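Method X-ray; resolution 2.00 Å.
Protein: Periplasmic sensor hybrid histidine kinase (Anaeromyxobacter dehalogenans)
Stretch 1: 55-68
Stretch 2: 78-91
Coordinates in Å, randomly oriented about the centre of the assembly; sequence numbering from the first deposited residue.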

# COMPACT_ATOMS: atom_id res chain seq x y z
N ALA B 55 5.90 9.83 17.64
CA ALA B 55 6.31 9.36 16.30
C ALA B 55 7.24 8.20 16.45
O ALA B 55 7.23 7.29 15.66
CB ALA B 55 7.01 10.50 15.48
N LEU B 56 8.03 8.20 17.50
CA LEU B 56 8.99 7.14 17.67
C LEU B 56 8.26 5.82 17.98
O LEU B 56 8.62 4.80 17.46
CB LEU B 56 9.95 7.49 18.81
CG LEU B 56 10.98 8.61 18.55
CD1 LEU B 56 11.75 8.92 19.82
CD2 LEU B 56 11.92 8.25 17.38
N ARG B 57 7.28 5.86 18.87
CA ARG B 57 6.47 4.68 19.20
C ARG B 57 5.71 4.16 17.99
O ARG B 57 5.63 2.95 17.77
CB ARG B 57 5.47 4.98 20.34
CG ARG B 57 6.17 5.34 21.67
N ARG B 58 5.17 5.08 17.20
CA ARG B 58 4.57 4.71 15.95
C ARG B 58 5.56 4.00 14.98
O ARG B 58 5.22 3.00 14.36
CB ARG B 58 4.01 5.94 15.31
CG ARG B 58 3.50 5.68 13.95
CD ARG B 58 2.87 6.95 13.43
NE ARG B 58 2.64 6.89 12.00
CZ ARG B 58 2.31 7.93 11.25
NH1 ARG B 58 2.12 9.12 11.81
NH2 ARG B 58 2.18 7.78 9.93
N LEU B 59 6.78 4.50 14.87
CA LEU B 59 7.75 3.86 14.02
C LEU B 59 8.08 2.48 14.56
O LEU B 59 8.22 1.55 13.80
CB LEU B 59 9.03 4.67 13.92
CG LEU B 59 10.17 4.05 13.12
CD1 LEU B 59 9.77 3.67 11.68
CD2 LEU B 59 11.36 5.05 13.12
N GLU B 60 8.26 2.33 15.86
CA GLU B 60 8.56 0.99 16.34
C GLU B 60 7.39 0.01 15.99
O GLU B 60 7.63 -1.13 15.61
CB GLU B 60 8.81 1.01 17.85
CG GLU B 60 10.11 1.60 18.23
CD GLU B 60 10.07 2.42 19.57
OE1 GLU B 60 9.08 2.38 20.32
OE2 GLU B 60 11.05 3.13 19.86
N GLY B 61 6.15 0.48 16.09
CA GLY B 61 4.98 -0.35 15.75
C GLY B 61 4.92 -0.66 14.26
O GLY B 61 4.62 -1.78 13.87
N ALA B 62 5.20 0.31 13.40
CA ALA B 62 5.19 0.06 11.96
C ALA B 62 6.28 -0.92 11.57
O ALA B 62 6.12 -1.73 10.63
CB ALA B 62 5.37 1.35 11.17
N ALA B 63 7.43 -0.82 12.21
CA ALA B 63 8.50 -1.73 11.85
C ALA B 63 8.08 -3.13 12.24
O ALA B 63 8.31 -4.08 11.46
CB ALA B 63 9.81 -1.35 12.54
N ALA B 64 7.43 -3.26 13.39
CA ALA B 64 7.06 -4.57 13.91
C ALA B 64 6.01 -5.19 12.99
O ALA B 64 6.16 -6.35 12.60
CB ALA B 64 6.60 -4.50 15.37
N ARG B 65 5.01 -4.41 12.55
CA ARG B 65 4.03 -4.96 11.59
C ARG B 65 4.70 -5.40 10.31
O ARG B 65 4.32 -6.40 9.72
CB ARG B 65 2.94 -3.96 11.26
CG ARG B 65 2.03 -3.63 12.46
CD ARG B 65 1.17 -2.39 12.15
NE ARG B 65 0.45 -2.47 10.86
CZ ARG B 65 0.57 -1.58 9.87
NH1 ARG B 65 1.38 -0.54 10.04
NH2 ARG B 65 -0.14 -1.70 8.73
N PHE B 66 5.66 -4.63 9.83
CA PHE B 66 6.30 -4.96 8.59
C PHE B 66 7.19 -6.18 8.71
O PHE B 66 7.22 -7.00 7.81
CB PHE B 66 7.14 -3.81 8.10
CG PHE B 66 7.85 -4.07 6.81
CD1 PHE B 66 7.16 -4.03 5.62
CD2 PHE B 66 9.23 -4.27 6.79
CE1 PHE B 66 7.84 -4.22 4.42
CE2 PHE B 66 9.91 -4.45 5.62
CZ PHE B 66 9.22 -4.44 4.43
N ALA B 67 7.90 -6.29 9.81
CA ALA B 67 8.74 -7.44 10.07
C ALA B 67 7.91 -8.74 10.20
O ALA B 67 8.42 -9.83 9.92
CB ALA B 67 9.51 -7.22 11.33
N ALA B 68 6.64 -8.62 10.58
CA ALA B 68 5.84 -9.83 10.86
C ALA B 68 5.36 -10.54 9.61
O ALA B 68 5.05 -11.73 9.66
CB ALA B 68 4.65 -9.50 11.71
N LEU B 78 16.38 -6.96 0.97
CA LEU B 78 16.12 -5.57 1.25
C LEU B 78 15.49 -5.49 2.66
O LEU B 78 15.97 -4.77 3.51
CB LEU B 78 15.19 -5.00 0.19
CG LEU B 78 15.58 -5.13 -1.28
CD1 LEU B 78 14.94 -3.97 -2.07
CD2 LEU B 78 17.11 -5.09 -1.45
N SER B 79 14.49 -6.32 2.91
CA SER B 79 13.77 -6.37 4.17
C SER B 79 14.69 -6.39 5.39
O SER B 79 14.55 -5.57 6.30
CB SER B 79 12.86 -7.61 4.17
OG SER B 79 12.10 -7.71 5.35
N GLY B 80 15.60 -7.34 5.43
CA GLY B 80 16.48 -7.49 6.57
C GLY B 80 17.22 -6.20 6.86
O GLY B 80 17.41 -5.81 8.03
N ARG B 81 17.62 -5.52 5.79
CA ARG B 81 18.43 -4.32 5.92
C ARG B 81 17.53 -3.14 6.32
O ARG B 81 17.94 -2.28 7.09
CB ARG B 81 19.22 -4.00 4.64
N ILE B 82 16.31 -3.10 5.80
CA ILE B 82 15.40 -2.05 6.17
C ILE B 82 15.25 -2.10 7.68
O ILE B 82 15.44 -1.09 8.40
CB ILE B 82 14.04 -2.21 5.44
CG1 ILE B 82 14.21 -1.96 3.96
CG2 ILE B 82 13.00 -1.22 5.93
CD1 ILE B 82 13.06 -2.51 3.16
N LEU B 83 14.91 -3.27 8.19
CA LEU B 83 14.57 -3.37 9.62
C LEU B 83 15.77 -3.04 10.48
O LEU B 83 15.62 -2.47 11.55
CB LEU B 83 14.00 -4.74 9.97
CG LEU B 83 12.64 -4.89 9.30
CD1 LEU B 83 12.19 -6.34 9.27
CD2 LEU B 83 11.57 -4.05 9.99
N ALA B 84 16.97 -3.38 10.04
CA ALA B 84 18.12 -3.11 10.86
C ALA B 84 18.41 -1.63 10.83
O ALA B 84 19.15 -1.13 11.67
CB ALA B 84 19.31 -3.87 10.36
N ALA B 85 17.88 -0.92 9.83
CA ALA B 85 18.19 0.50 9.73
C ALA B 85 17.39 1.32 10.75
O ALA B 85 17.69 2.49 10.99
CB ALA B 85 17.91 1.00 8.36
N VAL B 86 16.35 0.72 11.33
CA VAL B 86 15.37 1.49 12.10
C VAL B 86 15.96 1.95 13.43
O VAL B 86 15.95 3.11 13.70
CB VAL B 86 14.05 0.77 12.27
CG1 VAL B 86 13.17 1.45 13.33
CG2 VAL B 86 13.29 0.70 10.90
N PRO B 87 16.50 1.02 14.23
CA PRO B 87 17.08 1.40 15.52
C PRO B 87 18.13 2.50 15.42
O PRO B 87 18.09 3.44 16.25
CB PRO B 87 17.69 0.08 16.01
CG PRO B 87 16.88 -0.99 15.31
CD PRO B 87 16.69 -0.40 13.94
N PRO B 88 19.06 2.43 14.43
CA PRO B 88 20.04 3.51 14.36
C PRO B 88 19.36 4.85 14.06
O PRO B 88 19.76 5.92 14.53
CB PRO B 88 20.96 3.11 13.18
CG PRO B 88 20.71 1.73 12.90
CD PRO B 88 19.34 1.35 13.47
N PHE B 89 18.32 4.79 13.24
CA PHE B 89 17.69 6.02 12.86
C PHE B 89 16.95 6.53 14.08
O PHE B 89 17.00 7.71 14.38
CB PHE B 89 16.79 5.74 11.71
CG PHE B 89 15.96 6.88 11.28
CD1 PHE B 89 16.51 7.93 10.63
CD2 PHE B 89 14.58 6.86 11.49
CE1 PHE B 89 15.73 8.95 10.16
CE2 PHE B 89 13.78 7.90 11.05
CZ PHE B 89 14.35 8.95 10.39
N GLU B 90 16.32 5.65 14.83
CA GLU B 90 15.63 6.13 16.02
C GLU B 90 16.62 6.71 17.00
O GLU B 90 16.32 7.70 17.68
CB GLU B 90 14.89 5.01 16.74
CG GLU B 90 13.54 4.69 16.18
CD GLU B 90 12.71 3.92 17.15
OE1 GLU B 90 11.99 4.54 17.94
OE2 GLU B 90 12.77 2.68 17.13
N LYS B 91 17.78 6.08 17.11
CA LYS B 91 18.74 6.46 18.13
C LYS B 91 19.23 7.88 17.83
O LYS B 91 19.36 8.72 18.75
CB LYS B 91 19.90 5.47 18.19
CG LYS B 91 20.92 5.79 19.28

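Two acidic side chains meet where the helices pack: Glu60 OE2 lies 2.6 Å from Glu90 OE1, a separation at which two carboxylates would repel each other unless a proton were shared between them. One of the acid groups therefore probably holds a proton, although the coordinates do not settle which. Glu60 reaches this position from the flank of its helix, its CA-to-CB bond pointing sideways and its carboxylate approaching the other stretch, whereas Glu90 points toward the opposing helix from the outset. Glu90 is also the residue with the largest covered area, 95 Å². Its OE1 comes within 3.4 Å of Leu56 O, but both atoms are acceptors and no hydrogen bond results, while its CG packs 3.8 Å from Leu59 CD2.

The remainder of the contact is largely apolar. The helices run nearly antiparallel, at 164°, so that residues later in the first stretch meet residues earlier in the second. Leu59, next to Glu60 in sequence, carries the contact into the apolar region: its CG is 4.0 Å from Val86 CG1, and its CD2 is 4.0 Å from Phe89 CD2, at the edge of that ring. One helical turn on, Ala63 faces Leu83, with their CA atoms 6.7 Å apart. Leu83 CD2 lies 3.6 Å from Ala63 O and 4.1 Å from Ala63 CB.

Leu83, with chi1 m and chi2 t, links three residues of the first helix. Besides touching Ala63, its CD2 sits 4.0 Å from Phe66 CD2, near the plane of the ring at its edge, and its CD1 lies 3.5 Å from Ala67 CB. Phe66 extends the contact further, its CE2 lying 4.4 Å from Ile82 CD1 and 3.9 Å from Ser79 OG. No clear hydrogen bond joins the two stretches, which together bury 520 Å².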